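Local structure of hypothetical methylmalonyl-CoA decarboxylase alpha subunit (1X0U) at residues Gln279-Asp284 / Arg292-Lys297; Lys287-Arg292 / Asn332-Phe337. The protein is a hypothetical protein of the carboxyl transferase family, which falls in the ClpP/crotonase clan, and forms an assembly of six protein chains. All blocks are in the same frame, centred on the assembly; numbering follows the deposited sequence.

Contact 1 (Gln279-Asp284 / Arg292-Lys297)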
# COMPACT_ATOMS: atom_id res chain seq x y z
N GLN A 279 -12.79 2.44 -50.41
CA GLN A 279 -13.03 1.70 -51.64
C GLN A 279 -12.94 0.19 -51.46
O GLN A 279 -13.45 -0.57 -52.27
CB GLN A 279 -12.04 2.14 -52.72
CG GLN A 279 -12.12 3.62 -53.04
CD GLN A 279 -13.54 4.05 -53.39
OE1 GLN A 279 -13.88 5.23 -53.31
NE2 GLN A 279 -14.36 3.09 -53.79
N ILE A 280 -12.30 -0.25 -50.38
CA ILE A 280 -12.11 -1.67 -50.11
C ILE A 280 -13.37 -2.44 -49.72
O ILE A 280 -13.62 -3.53 -50.23
CB ILE A 280 -11.07 -1.87 -48.99
CG1 ILE A 280 -9.76 -1.17 -49.38
CG2 ILE A 280 -10.83 -3.35 -48.76
CD1 ILE A 280 -8.73 -1.10 -48.27
N VAL A 281 -14.17 -1.88 -48.81
CA VAL A 281 -15.36 -2.57 -48.35
C VAL A 281 -16.44 -2.72 -49.42
O VAL A 281 -16.98 -1.73 -49.91
CB VAL A 281 -15.96 -1.88 -47.12
CG1 VAL A 281 -17.18 -2.65 -46.62
CG2 VAL A 281 -14.90 -1.78 -46.04
N PRO A 282 -16.77 -3.96 -49.79
CA PRO A 282 -17.78 -4.27 -50.81
C PRO A 282 -19.14 -3.65 -50.50
O PRO A 282 -19.38 -3.16 -49.39
CB PRO A 282 -17.85 -5.79 -50.78
CG PRO A 282 -16.47 -6.19 -50.32
CD PRO A 282 -16.21 -5.20 -49.23
N ASN A 283 -20.02 -3.68 -51.50
CA ASN A 283 -21.37 -3.15 -51.36
C ASN A 283 -22.17 -4.13 -50.50
O ASN A 283 -22.92 -3.73 -49.61
CB ASN A 283 -22.04 -3.02 -52.73
CG ASN A 283 -23.49 -2.60 -52.63
OD1 ASN A 283 -24.29 -3.21 -51.91
ND2 ASN A 283 -23.85 -1.55 -53.37
N ASP A 284 -22.00 -5.41 -50.79
CA ASP A 284 -22.68 -6.47 -50.06
C ASP A 284 -22.22 -6.49 -48.61
O ASP A 284 -21.24 -5.84 -48.25
CB ASP A 284 -22.36 -7.81 -50.73
CG ASP A 284 -23.12 -8.96 -50.13
OD1 ASP A 284 -24.37 -8.92 -50.13
OD2 ASP A 284 -22.47 -9.92 -49.66
N ARG A 292 -6.48 -6.90 -44.23
CA ARG A 292 -5.09 -6.52 -44.01
C ARG A 292 -4.76 -5.24 -44.75
O ARG A 292 -3.87 -4.49 -44.36
CB ARG A 292 -4.13 -7.62 -44.48
CG ARG A 292 -4.21 -8.91 -43.71
CD ARG A 292 -2.98 -9.79 -43.99
NE ARG A 292 -2.99 -10.98 -43.16
CZ ARG A 292 -3.80 -12.01 -43.34
NH1 ARG A 292 -4.67 -11.99 -44.34
NH2 ARG A 292 -3.77 -13.05 -42.52
N GLU A 293 -5.48 -4.98 -45.84
CA GLU A 293 -5.22 -3.78 -46.62
C GLU A 293 -5.66 -2.57 -45.84
O GLU A 293 -5.07 -1.50 -45.94
CB GLU A 293 -5.94 -3.84 -47.97
CG GLU A 293 -5.65 -2.64 -48.84
CD GLU A 293 -4.17 -2.42 -49.04
OE1 GLU A 293 -3.74 -1.25 -49.12
OE2 GLU A 293 -3.42 -3.42 -49.14
N ILE A 294 -6.71 -2.73 -45.04
CA ILE A 294 -7.19 -1.64 -44.22
C ILE A 294 -6.18 -1.35 -43.12
O ILE A 294 -5.91 -0.18 -42.81
CB ILE A 294 -8.57 -1.97 -43.60
CG1 ILE A 294 -9.60 -2.17 -44.72
CG2 ILE A 294 -9.00 -0.85 -42.68
CD1 ILE A 294 -11.01 -2.48 -44.23
N ILE A 295 -5.60 -2.39 -42.52
CA ILE A 295 -4.62 -2.14 -41.47
C ILE A 295 -3.40 -1.43 -42.05
O ILE A 295 -2.96 -0.42 -41.49
CB ILE A 295 -4.15 -3.45 -40.72
CG1 ILE A 295 -3.34 -4.34 -41.65
CG2 ILE A 295 -5.35 -4.24 -40.19
CD1 ILE A 295 -2.94 -5.67 -41.01
N TYR A 296 -2.85 -1.92 -43.17
CA TYR A 296 -1.66 -1.27 -43.75
C TYR A 296 -1.94 0.21 -44.01
O TYR A 296 -1.06 1.05 -43.83
CB TYR A 296 -1.22 -1.92 -45.07
CG TYR A 296 -1.02 -3.42 -45.03
CD1 TYR A 296 -0.50 -4.04 -43.89
CD2 TYR A 296 -1.36 -4.22 -46.12
CE1 TYR A 296 -0.32 -5.43 -43.84
CE2 TYR A 296 -1.18 -5.61 -46.08
CZ TYR A 296 -0.66 -6.20 -44.94
OH TYR A 296 -0.49 -7.56 -44.89
N LYS A 297 -3.16 0.51 -44.44
CA LYS A 297 -3.54 1.89 -44.73
C LYS A 297 -3.61 2.74 -43.47
O LYS A 297 -3.38 3.94 -43.53
CB LYS A 297 -4.91 1.94 -45.42
CG LYS A 297 -4.90 2.27 -46.91
CD LYS A 297 -5.09 1.03 -47.78
CE LYS A 297 -5.68 1.38 -49.16
NZ LYS A 297 -4.90 2.43 -49.88

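Contact 2 (Lys287-Arg292 / Asn332-Phe337)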
# COMPACT_ATOMS: atom_id res chain seq x y z
N LYS A 287 -19.84 -10.29 -48.97
CA LYS A 287 -18.68 -10.46 -49.86
C LYS A 287 -17.35 -10.14 -49.15
O LYS A 287 -17.21 -9.10 -48.50
CB LYS A 287 -18.84 -9.58 -51.11
CG LYS A 287 -17.70 -9.72 -52.11
CD LYS A 287 -17.90 -8.82 -53.34
CE LYS A 287 -16.75 -8.97 -54.32
NZ LYS A 287 -16.82 -7.98 -55.42
N PRO A 288 -16.34 -11.02 -49.31
CA PRO A 288 -15.02 -10.83 -48.68
C PRO A 288 -14.14 -9.78 -49.34
O PRO A 288 -14.35 -9.40 -50.49
CB PRO A 288 -14.42 -12.22 -48.76
CG PRO A 288 -14.89 -12.68 -50.11
CD PRO A 288 -16.36 -12.27 -50.08
N TYR A 289 -13.15 -9.31 -48.59
CA TYR A 289 -12.20 -8.33 -49.09
C TYR A 289 -10.96 -8.51 -48.25
O TYR A 289 -10.92 -9.38 -47.40
CB TYR A 289 -12.73 -6.90 -48.94
CG TYR A 289 -13.13 -6.57 -47.52
CD1 TYR A 289 -14.41 -6.85 -47.06
CD2 TYR A 289 -12.21 -6.01 -46.63
CE1 TYR A 289 -14.78 -6.59 -45.74
CE2 TYR A 289 -12.56 -5.74 -45.31
CZ TYR A 289 -13.85 -6.04 -44.87
OH TYR A 289 -14.20 -5.81 -43.55
N ASN A 290 -9.95 -7.67 -48.47
CA ASN A 290 -8.71 -7.78 -47.73
C ASN A 290 -8.63 -6.86 -46.51
O ASN A 290 -8.30 -5.68 -46.64
CB ASN A 290 -7.53 -7.49 -48.66
CG ASN A 290 -6.20 -7.83 -48.04
OD1 ASN A 290 -6.14 -8.48 -46.99
ND2 ASN A 290 -5.12 -7.40 -48.67
N MET A 291 -8.93 -7.41 -45.33
CA MET A 291 -8.88 -6.63 -44.09
C MET A 291 -7.47 -6.14 -43.80
O MET A 291 -7.27 -5.07 -43.20
CB MET A 291 -9.40 -7.47 -42.91
CG MET A 291 -9.30 -6.79 -41.52
SD MET A 291 -10.31 -5.28 -41.31
CE MET A 291 -9.04 -4.07 -41.10
N ARG A 292 -6.48 -6.90 -44.23
CA ARG A 292 -5.09 -6.52 -44.01
C ARG A 292 -4.76 -5.24 -44.75
O ARG A 292 -3.87 -4.49 -44.36
CB ARG A 292 -4.13 -7.62 -44.48
CG ARG A 292 -4.21 -8.91 -43.71
CD ARG A 292 -2.98 -9.79 -43.99
NE ARG A 292 -2.99 -10.98 -43.16
CZ ARG A 292 -3.80 -12.01 -43.34
NH1 ARG A 292 -4.67 -11.99 -44.34
NH2 ARG A 292 -3.77 -13.05 -42.52
N ASN A 332 -11.20 -8.86 -37.55
CA ASN A 332 -11.82 -10.02 -38.18
C ASN A 332 -11.41 -10.10 -39.65
O ASN A 332 -11.28 -9.08 -40.32
CB ASN A 332 -13.33 -9.94 -38.07
CG ASN A 332 -13.79 -9.75 -36.63
OD1 ASN A 332 -13.60 -10.64 -35.78
ND2 ASN A 332 -14.37 -8.60 -36.34
N ASN A 333 -11.18 -11.32 -40.12
CA ASN A 333 -10.75 -11.53 -41.50
C ASN A 333 -11.89 -12.13 -42.30
O ASN A 333 -12.26 -13.28 -42.09
CB ASN A 333 -9.53 -12.47 -41.53
CG ASN A 333 -8.95 -12.63 -42.93
OD1 ASN A 333 -8.00 -13.40 -43.13
ND2 ASN A 333 -9.49 -11.91 -43.89
N PRO A 334 -12.46 -11.35 -43.23
CA PRO A 334 -13.57 -11.77 -44.09
C PRO A 334 -13.19 -12.95 -45.00
O PRO A 334 -14.02 -13.79 -45.33
CB PRO A 334 -13.88 -10.52 -44.90
CG PRO A 334 -13.38 -9.39 -44.06
CD PRO A 334 -12.09 -9.95 -43.51
N GLU A 335 -11.93 -12.99 -45.38
CA GLU A 335 -11.41 -14.02 -46.27
C GLU A 335 -11.36 -15.45 -45.70
O GLU A 335 -11.17 -16.40 -46.45
CB GLU A 335 -10.03 -13.61 -46.75
CG GLU A 335 -10.06 -12.37 -47.62
CD GLU A 335 -8.68 -11.82 -47.92
OE1 GLU A 335 -8.58 -11.00 -48.85
OE2 GLU A 335 -7.70 -12.21 -47.23
N GLU A 336 -11.55 -15.60 -44.39
CA GLU A 336 -11.54 -16.94 -43.79
C GLU A 336 -12.76 -17.08 -42.89
O GLU A 336 -12.95 -16.27 -41.98
CB GLU A 336 -10.25 -17.15 -42.98
CG GLU A 336 -10.09 -18.53 -42.35
CD GLU A 336 -10.08 -19.67 -43.36
OE1 GLU A 336 -9.67 -19.43 -44.52
OE2 GLU A 336 -10.47 -20.80 -42.99
N PHE A 337 -13.59 -18.09 -43.14
CA PHE A 337 -14.81 -18.31 -42.36
C PHE A 337 -15.74 -17.07 -42.40
O PHE A 337 -16.61 -16.90 -41.55
CB PHE A 337 -14.45 -18.64 -40.90
CG PHE A 337 -14.17 -20.11 -40.65
CD1 PHE A 337 -13.18 -20.49 -39.76
CD2 PHE A 337 -14.91 -21.09 -41.30
CE1 PHE A 337 -12.92 -21.85 -39.52
CE2 PHE A 337 -14.67 -22.44 -41.06
CZ PHE A 337 -13.67 -22.82 -40.17
O HOH W 1 -7.92 -9.98 -45.00
O HOH W 2 -5.07 -11.03 -46.87
O HOH W 3 -6.48 -13.88 -45.55

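Contact 1 (Gln279-Asp284 / Arg292-Lys297)
E293 of helix 291-298 meets I280 through its aliphatic part: its CG lies 3.5 Å from I280 CD1, and the two side chains cross at about a right angle. CG stands anti to the backbone N (chi1 -178°), and a bend at chi2 (55°) then turns CD aside, leaving methylene carbons against the isoleucine. One residue on, I294 offers CG1 to the same methyl group, 3.8 Å from I280 CD1, while its own CD1 reaches V281 CG2 at 4.3 Å. A turn later, K297 adds a third contact, with CE 4.0 Å from I280 CD1. Its NZ stands 3.9 Å from E293 OE1, a long salt bridge within the helix. I280 CD1 therefore meets carbons of three residues on one helix face. No hydrogen bond crosses the contact, and 174 Å² is buried in all, so the evidence points to modest, purely van der Waals packing through isoleucine and valine carbons and the aliphatic parts of E293 and K297. The arrangement is helix 291-298 packing against the end of helix 277-280 and the turn after it, with both V281 and I294 also resting on V406 of strand 401-406, as helices lie on a sheet in the layered crotonase-like fold.

Contact 2 (Lys287-Arg292 / Asn332-Phe337)
With chi1 at 55°, Y289 holds CG between its backbone N and carbonyl carbon, and its ring meets P334; E335 has CG anti to its carbonyl carbon, its carboxylate plane within 11° of the N290 amide plane. P334 CG sits over one face of the Y289 ring, 3.8 Å from the centroid and 24° off the normal, a CH-pi contact offset toward the rim. The ring's hydroxyl is hydrogen-bonded to D368. P334 CD packs on M291 CB at 3.7 Å, so neighbouring proline carbons meet two side chains. E335 CG approaches Y289 O to 3.1 Å, and E335 OE1 lies 3.2 Å from that O, two acceptors not hydrogen-bonded, which leaves the carboxylate to waters. Water 3 accepts from R292 NH1 at 2.9 Å, in the guanidinium plane, and lies 2.7 Å from E335 OE2, to which it can donate. Water 2 accepts from R292 NH1 at 2.7 Å, within reach of E335 OE2 and of OD1 of N290, the helix N-cap. R292 NH1 and E335 OE2 stay 4.2 Å apart, while R292 NE pairs with E306. The chemistry implies proline-aromatic packing beside a hydrated polar side, where water bridges NH1 and OE2, consistent with a weak, screened attraction between opposite charges.

Overall arrangement
Contacts 1 and 2 have centres about 9 Å apart and share R292, which closes one segment and opens the next on helix 291-298. Their segments alternate along the chain. The physical joint is the Y289 ring: P282 CD comes to 3.3 Å from its CD1, I280 CG2 to 3.7 Å from its CD2, and I294 CD1 to 3.8 Å from its CE2. Both segments of contact 1 thus touch a residue that carries contact 2, making one continuous packed region. R407 ties the two further, its NH2 bonding K287 O and, weakly, D284 O.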